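Local atomic coordinates of DynF (Micromonospora chersina, PDB entry 6UBL), a protein that is of unknown function but belongs to the dynemicin (enediyne) biosynthesis pathway and holds a palmitic acid inside its beta barrel, consistent with binding a long hydrophobic molecule. Residues A[56-69]-A[81-94]. Sequence-based numbering, arbitrary orientation.
With PLM (palmitic acid), chain C.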
loop_
_atom_site.group_PDB
_atom_site.type_symbol
_atom_site.label_atom_id
_atom_site.label_comp_id
_atom_site.label_asym_id
_atom_site.label_seq_id
_atom_site.Cartn_x
_atom_site.Cartn_y
_atom_site.Cartn_z
ATOM N N TYR A 56 -15.699 14.485 -4.479
ATOM C CA TYR A 56 -17.012 13.862 -4.453
ATOM C C TYR A 56 -17.041 12.720 -3.458
ATOM O O TYR A 56 -16.108 11.918 -3.394
ATOM C CB TYR A 56 -17.336 13.319 -5.844
ATOM C CG TYR A 56 -17.136 14.350 -6.928
ATOM C CD1 TYR A 56 -18.073 15.345 -7.125
ATOM C CD2 TYR A 56 -16.005 14.337 -7.736
ATOM C CE1 TYR A 56 -17.908 16.302 -8.099
ATOM C CE2 TYR A 56 -15.826 15.293 -8.722
ATOM C CZ TYR A 56 -16.783 16.273 -8.896
ATOM O OH TYR A 56 -16.624 17.230 -9.874
ATOM N N THR A 57 -18.112 12.658 -2.678
ATOM C CA THR A 57 -18.300 11.604 -1.698
ATOM C C THR A 57 -19.466 10.734 -2.151
ATOM O O THR A 57 -20.574 11.245 -2.378
ATOM C CB THR A 57 -18.581 12.201 -0.322
ATOM O OG1 THR A 57 -17.467 13.016 0.074
ATOM C CG2 THR A 57 -18.760 11.087 0.692
ATOM N N VAL A 58 -19.220 9.425 -2.267
ATOM C CA VAL A 58 -20.192 8.505 -2.840
ATOM C C VAL A 58 -20.379 7.327 -1.900
ATOM O O VAL A 58 -19.398 6.736 -1.427
ATOM C CB VAL A 58 -19.767 8.004 -4.230
ATOM C CG1 VAL A 58 -20.844 7.103 -4.825
ATOM C CG2 VAL A 58 -19.472 9.174 -5.151
ATOM N N ALA A 59 -21.641 6.972 -1.659
ATOM C CA ALA A 59 -21.983 5.817 -0.843
ATOM C C ALA A 59 -22.194 4.605 -1.740
ATOM O O ALA A 59 -22.850 4.695 -2.785
ATOM C CB ALA A 59 -23.273 6.099 -0.070
ATOM N N PHE A 60 -21.663 3.468 -1.305
ATOM C CA PHE A 60 -21.731 2.227 -2.057
ATOM C C PHE A 60 -22.341 1.118 -1.209
ATOM O O PHE A 60 -22.204 1.104 0.016
ATOM C CB PHE A 60 -20.331 1.756 -2.462
ATOM C CG PHE A 60 -19.650 2.630 -3.465
ATOM C CD1 PHE A 60 -19.045 3.813 -3.081
ATOM C CD2 PHE A 60 -19.596 2.256 -4.795
ATOM C CE1 PHE A 60 -18.407 4.613 -4.010
ATOM C CE2 PHE A 60 -18.968 3.052 -5.729
ATOM C CZ PHE A 60 -18.368 4.232 -5.337
ATOM N N ASP A 61 -23.003 0.181 -1.883
ATOM C CA ASP A 61 -23.549 -1.012 -1.256
ATOM C C ASP A 61 -23.259 -2.182 -2.184
ATOM O O ASP A 61 -23.212 -2.029 -3.408
ATOM C CB ASP A 61 -25.053 -0.861 -1.003
ATOM C CG ASP A 61 -25.636 -2.027 -0.238
ATOM O OD1 ASP A 61 -25.093 -2.368 0.835
ATOM O OD2 ASP A 61 -26.668 -2.582 -0.681
ATOM N N GLY A 62 -23.043 -3.351 -1.598
ATOM C CA GLY A 62 -22.795 -4.512 -2.422
ATOM C C GLY A 62 -22.347 -5.718 -1.634
ATOM O O GLY A 62 -22.826 -5.950 -0.518
ATOM N N TRP A 63 -21.441 -6.502 -2.209
ATOM C CA TRP A 63 -21.051 -7.755 -1.591
ATOM C C TRP A 63 -19.612 -8.089 -1.948
ATOM O O TRP A 63 -19.042 -7.563 -2.912
ATOM C CB TRP A 63 -21.993 -8.889 -2.002
ATOM C CG TRP A 63 -22.230 -8.998 -3.479
ATOM C CD1 TRP A 63 -23.290 -8.493 -4.177
ATOM C CD2 TRP A 63 -21.401 -9.668 -4.441
ATOM N NE1 TRP A 63 -23.174 -8.807 -5.507
ATOM C CE2 TRP A 63 -22.024 -9.521 -5.702
ATOM C CE3 TRP A 63 -20.197 -10.369 -4.362
ATOM C CZ2 TRP A 63 -21.484 -10.055 -6.870
ATOM C CZ3 TRP A 63 -19.659 -10.897 -5.524
ATOM C CH2 TRP A 63 -20.296 -10.739 -6.759
ATOM N N VAL A 64 -19.030 -8.962 -1.132
ATOM C CA VAL A 64 -17.710 -9.520 -1.366
ATOM C C VAL A 64 -17.786 -11.022 -1.130
ATOM O O VAL A 64 -18.615 -11.514 -0.358
ATOM C CB VAL A 64 -16.623 -8.900 -0.475
ATOM C CG1 VAL A 64 -16.402 -7.437 -0.825
ATOM C CG2 VAL A 64 -16.997 -9.050 1.001
ATOM N N ARG A 65 -16.903 -11.749 -1.807
ATOM C CA ARG A 65 -16.686 -13.176 -1.591
ATOM C C ARG A 65 -15.220 -13.332 -1.198
ATOM O O ARG A 65 -14.320 -12.941 -1.958
ATOM C CB ARG A 65 -17.052 -13.963 -2.843
ATOM C CG ARG A 65 -18.549 -13.813 -3.201
ATOM C CD ARG A 65 -18.970 -14.653 -4.395
ATOM N NE ARG A 65 -18.716 -16.059 -4.117
ATOM C CZ ARG A 65 -17.898 -16.814 -4.834
ATOM N NH1 ARG A 65 -17.296 -16.326 -5.905
ATOM N NH2 ARG A 65 -17.699 -18.076 -4.489
ATOM N N VAL A 66 -14.984 -13.873 0.000
ATOM C CA VAL A 66 -13.652 -13.937 0.590
ATOM C C VAL A 66 -13.383 -15.382 0.980
ATOM O O VAL A 66 -14.105 -15.948 1.809
ATOM C CB VAL A 66 -13.522 -13.025 1.820
ATOM C CG1 VAL A 66 -12.154 -13.179 2.465
ATOM C CG2 VAL A 66 -13.794 -11.561 1.442
ATOM N N VAL A 67 -12.352 -15.987 0.387
ATOM C CA VAL A 67 -11.945 -17.335 0.778
ATOM C C VAL A 67 -10.979 -17.247 1.954
ATOM O O VAL A 67 -10.094 -16.373 2.003
ATOM C CB VAL A 67 -11.322 -18.114 -0.395
ATOM C CG1 VAL A 67 -10.066 -17.447 -0.899
ATOM C CG2 VAL A 67 -11.026 -19.552 0.043
ATOM N N ARG A 68 -11.158 -18.153 2.909
ATOM C CA ARG A 68 -10.298 -18.281 4.072
ATOM C C ARG A 68 -9.493 -19.570 3.977
ATOM O O ARG A 68 -10.023 -20.624 3.598
ATOM C CB ARG A 68 -11.105 -18.320 5.367
ATOM C CG ARG A 68 -11.707 -16.996 5.796
ATOM C CD ARG A 68 -12.593 -17.125 7.050
ATOM N NE ARG A 68 -13.918 -17.650 6.762
ATOM C CZ ARG A 68 -14.270 -18.925 6.841
ATOM N NH1 ARG A 68 -13.402 -19.852 7.229
ATOM N NH2 ARG A 68 -15.517 -19.283 6.543
ATOM N N SER A 69 -8.219 -19.490 4.348
ATOM C CA SER A 69 -7.409 -20.682 4.516
ATOM C C SER A 69 -7.916 -21.420 5.746
ATOM O O SER A 69 -8.654 -20.856 6.560
ATOM C CB SER A 69 -5.953 -20.281 4.756
ATOM O OG SER A 69 -5.785 -19.668 6.040
ATOM N N VAL A 81 -5.506 -16.745 10.071
ATOM C CA VAL A 81 -6.253 -17.097 8.870
ATOM C C VAL A 81 -5.784 -16.189 7.744
ATOM O O VAL A 81 -5.711 -14.964 7.917
ATOM C CB VAL A 81 -7.772 -16.961 9.093
ATOM C CG1 VAL A 81 -8.528 -17.140 7.785
ATOM C CG2 VAL A 81 -8.250 -17.978 10.130
ATOM N N TYR A 82 -5.479 -16.789 6.595
ATOM C CA TYR A 82 -5.112 -16.069 5.385
ATOM C C TYR A 82 -6.327 -16.001 4.472
ATOM O O TYR A 82 -7.114 -16.943 4.397
ATOM C CB TYR A 82 -3.953 -16.789 4.701
ATOM C CG TYR A 82 -2.709 -16.654 5.545
ATOM C CD1 TYR A 82 -1.878 -15.557 5.415
ATOM C CD2 TYR A 82 -2.419 -17.590 6.532
ATOM C CE1 TYR A 82 -0.764 -15.403 6.208
ATOM C CE2 TYR A 82 -1.306 -17.449 7.339
ATOM C CZ TYR A 82 -0.480 -16.350 7.163
ATOM O OH TYR A 82 0.635 -16.195 7.958
ATOM N N THR A 83 -6.497 -14.874 3.801
ATOM C CA THR A 83 -7.703 -14.614 3.031
ATOM C C THR A 83 -7.331 -14.165 1.628
ATOM O O THR A 83 -6.263 -13.601 1.404
ATOM C CB THR A 83 -8.544 -13.512 3.693
ATOM O OG1 THR A 83 -7.774 -12.308 3.748
ATOM C CG2 THR A 83 -8.960 -13.906 5.106
ATOM N N ASN A 84 -8.212 -14.448 0.674
ATOM C CA ASN A 84 -8.164 -13.807 -0.630
ATOM C C ASN A 84 -9.554 -13.246 -0.909
ATOM O O ASN A 84 -10.556 -13.927 -0.680
ATOM C CB ASN A 84 -7.857 -14.758 -1.798
ATOM C CG ASN A 84 -6.416 -15.270 -1.854
ATOM O OD1 ASN A 84 -6.120 -16.151 -2.669
ATOM N ND2 ASN A 84 -5.520 -14.725 -1.033
ATOM N N LEU A 85 -9.615 -12.036 -1.453
ATOM C CA LEU A 85 -10.861 -11.463 -1.950
ATOM C C LEU A 85 -10.991 -11.922 -3.398
ATOM O O LEU A 85 -10.194 -11.528 -4.251
ATOM C CB LEU A 85 -10.809 -9.942 -1.839
ATOM C CG LEU A 85 -11.961 -9.125 -2.395
ATOM C CD1 LEU A 85 -13.272 -9.547 -1.768
ATOM C CD2 LEU A 85 -11.699 -7.638 -2.158
ATOM N N ILE A 86 -11.969 -12.788 -3.672
ATOM C CA ILE A 86 -12.049 -13.450 -4.973
ATOM C C ILE A 86 -13.122 -12.889 -5.902
ATOM O O ILE A 86 -13.071 -13.159 -7.117
ATOM C CB ILE A 86 -12.193 -14.982 -4.864
ATOM C CG1 ILE A 86 -13.534 -15.381 -4.231
ATOM C CG2 ILE A 86 -11.044 -15.581 -4.070
ATOM C CD1 ILE A 86 -13.764 -16.898 -4.208
ATOM N N GLU A 87 -14.077 -12.127 -5.379
ATOM C CA GLU A 87 -15.085 -11.518 -6.231
ATOM C C GLU A 87 -15.735 -10.405 -5.424
ATOM O O GLU A 87 -15.852 -10.506 -4.197
ATOM C CB GLU A 87 -16.168 -12.531 -6.648
ATOM C CG GLU A 87 -16.995 -12.080 -7.850
ATOM C CD GLU A 87 -17.982 -13.131 -8.323
ATOM O OE1 GLU A 87 -18.167 -14.140 -7.617
ATOM O OE2 GLU A 87 -18.557 -12.960 -9.425
ATOM N N MET A 88 -16.114 -9.328 -6.115
ATOM C CA MET A 88 -16.755 -8.186 -5.482
ATOM C C MET A 88 -17.730 -7.555 -6.464
ATOM O O MET A 88 -17.566 -7.661 -7.685
ATOM C CB MET A 88 -15.723 -7.130 -5.075
ATOM C CG MET A 88 -16.280 -5.897 -4.378
ATOM S SD MET A 88 -14.912 -4.912 -3.737
ATOM C CE MET A 88 -14.073 -4.407 -5.228
ATOM N N LYS A 89 -18.754 -6.909 -5.915
ATOM C CA LYS A 89 -19.550 -5.955 -6.680
ATOM C C LYS A 89 -20.099 -4.941 -5.684
ATOM O O LYS A 89 -20.879 -5.305 -4.797
ATOM C CB LYS A 89 -20.700 -6.620 -7.444
ATOM C CG LYS A 89 -21.458 -5.626 -8.331
ATOM C CD LYS A 89 -22.491 -6.279 -9.248
ATOM C CE LYS A 89 -22.981 -5.300 -10.326
ATOM N NZ LYS A 89 -23.873 -5.934 -11.340
ATOM N N MET A 90 -19.687 -3.683 -5.806
ATOM C CA MET A 90 -20.296 -2.604 -5.042
ATOM C C MET A 90 -20.746 -1.519 -6.006
ATOM O O MET A 90 -20.054 -1.218 -6.981
ATOM C CB MET A 90 -19.327 -2.025 -4.030
ATOM C CG MET A 90 -18.880 -3.034 -3.005
ATOM S SD MET A 90 -17.796 -2.330 -1.775
ATOM C CE MET A 90 -19.006 -1.522 -0.731
ATOM N N VAL A 91 -21.894 -0.919 -5.722
ATOM C CA VAL A 91 -22.482 0.082 -6.600
ATOM C C VAL A 91 -22.820 1.324 -5.789
ATOM O O VAL A 91 -23.355 1.232 -4.677
ATOM C CB VAL A 91 -23.741 -0.462 -7.313
ATOM C CG1 VAL A 91 -24.373 0.622 -8.181
ATOM C CG2 VAL A 91 -23.398 -1.691 -8.139
ATOM N N GLY A 92 -22.537 2.488 -6.370
ATOM C CA GLY A 92 -22.925 3.750 -5.774
ATOM C C GLY A 92 -23.248 4.732 -6.878
ATOM O O GLY A 92 -22.921 4.518 -8.050
ATOM N N GLU A 93 -23.879 5.836 -6.492
ATOM C CA GLU A 93 -24.369 6.777 -7.485
ATOM C C GLU A 93 -24.180 8.202 -7.001
ATOM O O GLU A 93 -24.176 8.488 -5.801
ATOM C CB GLU A 93 -25.846 6.539 -7.799
ATOM C CG GLU A 93 -26.223 6.818 -9.237
ATOM C CD GLU A 93 -27.301 5.871 -9.724
ATOM O OE1 GLU A 93 -27.348 4.721 -9.239
ATOM O OE2 GLU A 93 -28.110 6.275 -10.582
ATOM N N CYS A 94 -24.027 9.090 -7.974
ATOM C CA CYS A 94 -23.578 10.447 -7.735
ATOM C C CYS A 94 -23.935 11.255 -8.972
ATOM O O CYS A 94 -23.753 10.787 -10.102
ATOM C CB CYS A 94 -22.071 10.357 -7.486
ATOM S SG CYS A 94 -21.146 11.854 -7.571
HETATM C C1 PLM C . -13.434 -13.133 6.363
HETATM O O1 PLM C . -14.210 -13.441 5.357
HETATM O O2 PLM C . -13.355 -13.789 7.369
HETATM C C2 PLM C . -12.663 -11.867 6.161
HETATM C C3 PLM C . -13.464 -10.679 5.698
HETATM C C4 PLM C . -12.545 -9.500 5.593
HETATM C C5 PLM C . -12.914 -8.510 4.553
HETATM C C6 PLM C . -11.894 -7.402 4.442
HETATM C C7 PLM C . -12.560 -6.062 4.294
HETATM C C8 PLM C . -13.629 -6.067 3.229
HETATM C C9 PLM C . -13.111 -6.349 1.846
HETATM C CA PLM C . -12.796 -5.084 1.095
HETATM C CB PLM C . -14.051 -4.421 0.564
HETATM C CC PLM C . -13.844 -3.838 -0.802
HETATM C CD PLM C . -13.786 -2.336 -0.852
HETATM C CE PLM C . -12.938 -1.867 -2.006
HETATM C CF PLM C . -13.192 -0.464 -2.464
HETATM C CG PLM C . -12.331 -0.093 -3.618
HETATM O O HOH W 1 -23.851 8.562 -2.825
HETATM O O HOH W 2 -24.913 5.849 -3.831
#
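W63 pairs with K89, and R65 with E87, on the ligand-averted face of two antiparallel strands, 56-68 and 81-92, whose axes run at 153° to each other. Backbone bonding sets the register: W63 N donates to K89 O at 2.9 Å, and the ladder continues on both sides of this pair, from D61 with V91 to S69 with Y82, where S69 OG stands in for a carbonyl and accepts from Y82 N at 2.9 Å. Between R65 and V66 the register slips by one residue; R65 N reaches E87 O while R65 O accepts from I86 N, the signature of a classic beta bulge. Near A59 and E93 two waters bridge the strands, one accepting from A59 N and donating to E93 O, the other donating to A59 O and accepting from E93 N.

The charged pair is a salt bridge, R65 NH1 to E87 OE1 at 2.9 Å, with guanidinium and carboxylate planes 80° apart; I86 CD1 covers one guanidinium face. W63 has CG between its backbone N and carbonyl carbon (chi1 50°), which lays the indole back across the neighbouring strand, K89 CB 3.4 Å above its plane and E87 CG at its edge. Replacing W63 by alanine removes this indole and would probably leave the E87 chain freer to turn away from R65.

Apolar packing fills the other face: L85 CD1 lies 3.6 Å from V64 CB and also touches V66. In the modelled conformer M88 SD lies beside the palmitic acid chain, and V66 CG1 and R68 CD border its carboxyl group, R68 also salt-bridging D38. V64, V66, L85 and M88 thus line the lipid-filled interior of the barrel. Strand 37-50 pairs with the edge of 56-68 away from 81-92, 81-92 pairs antiparallel with 100-104 and 108-115 along its other edge, and M133 of strand 129-141 packs against V66, T83 and L85.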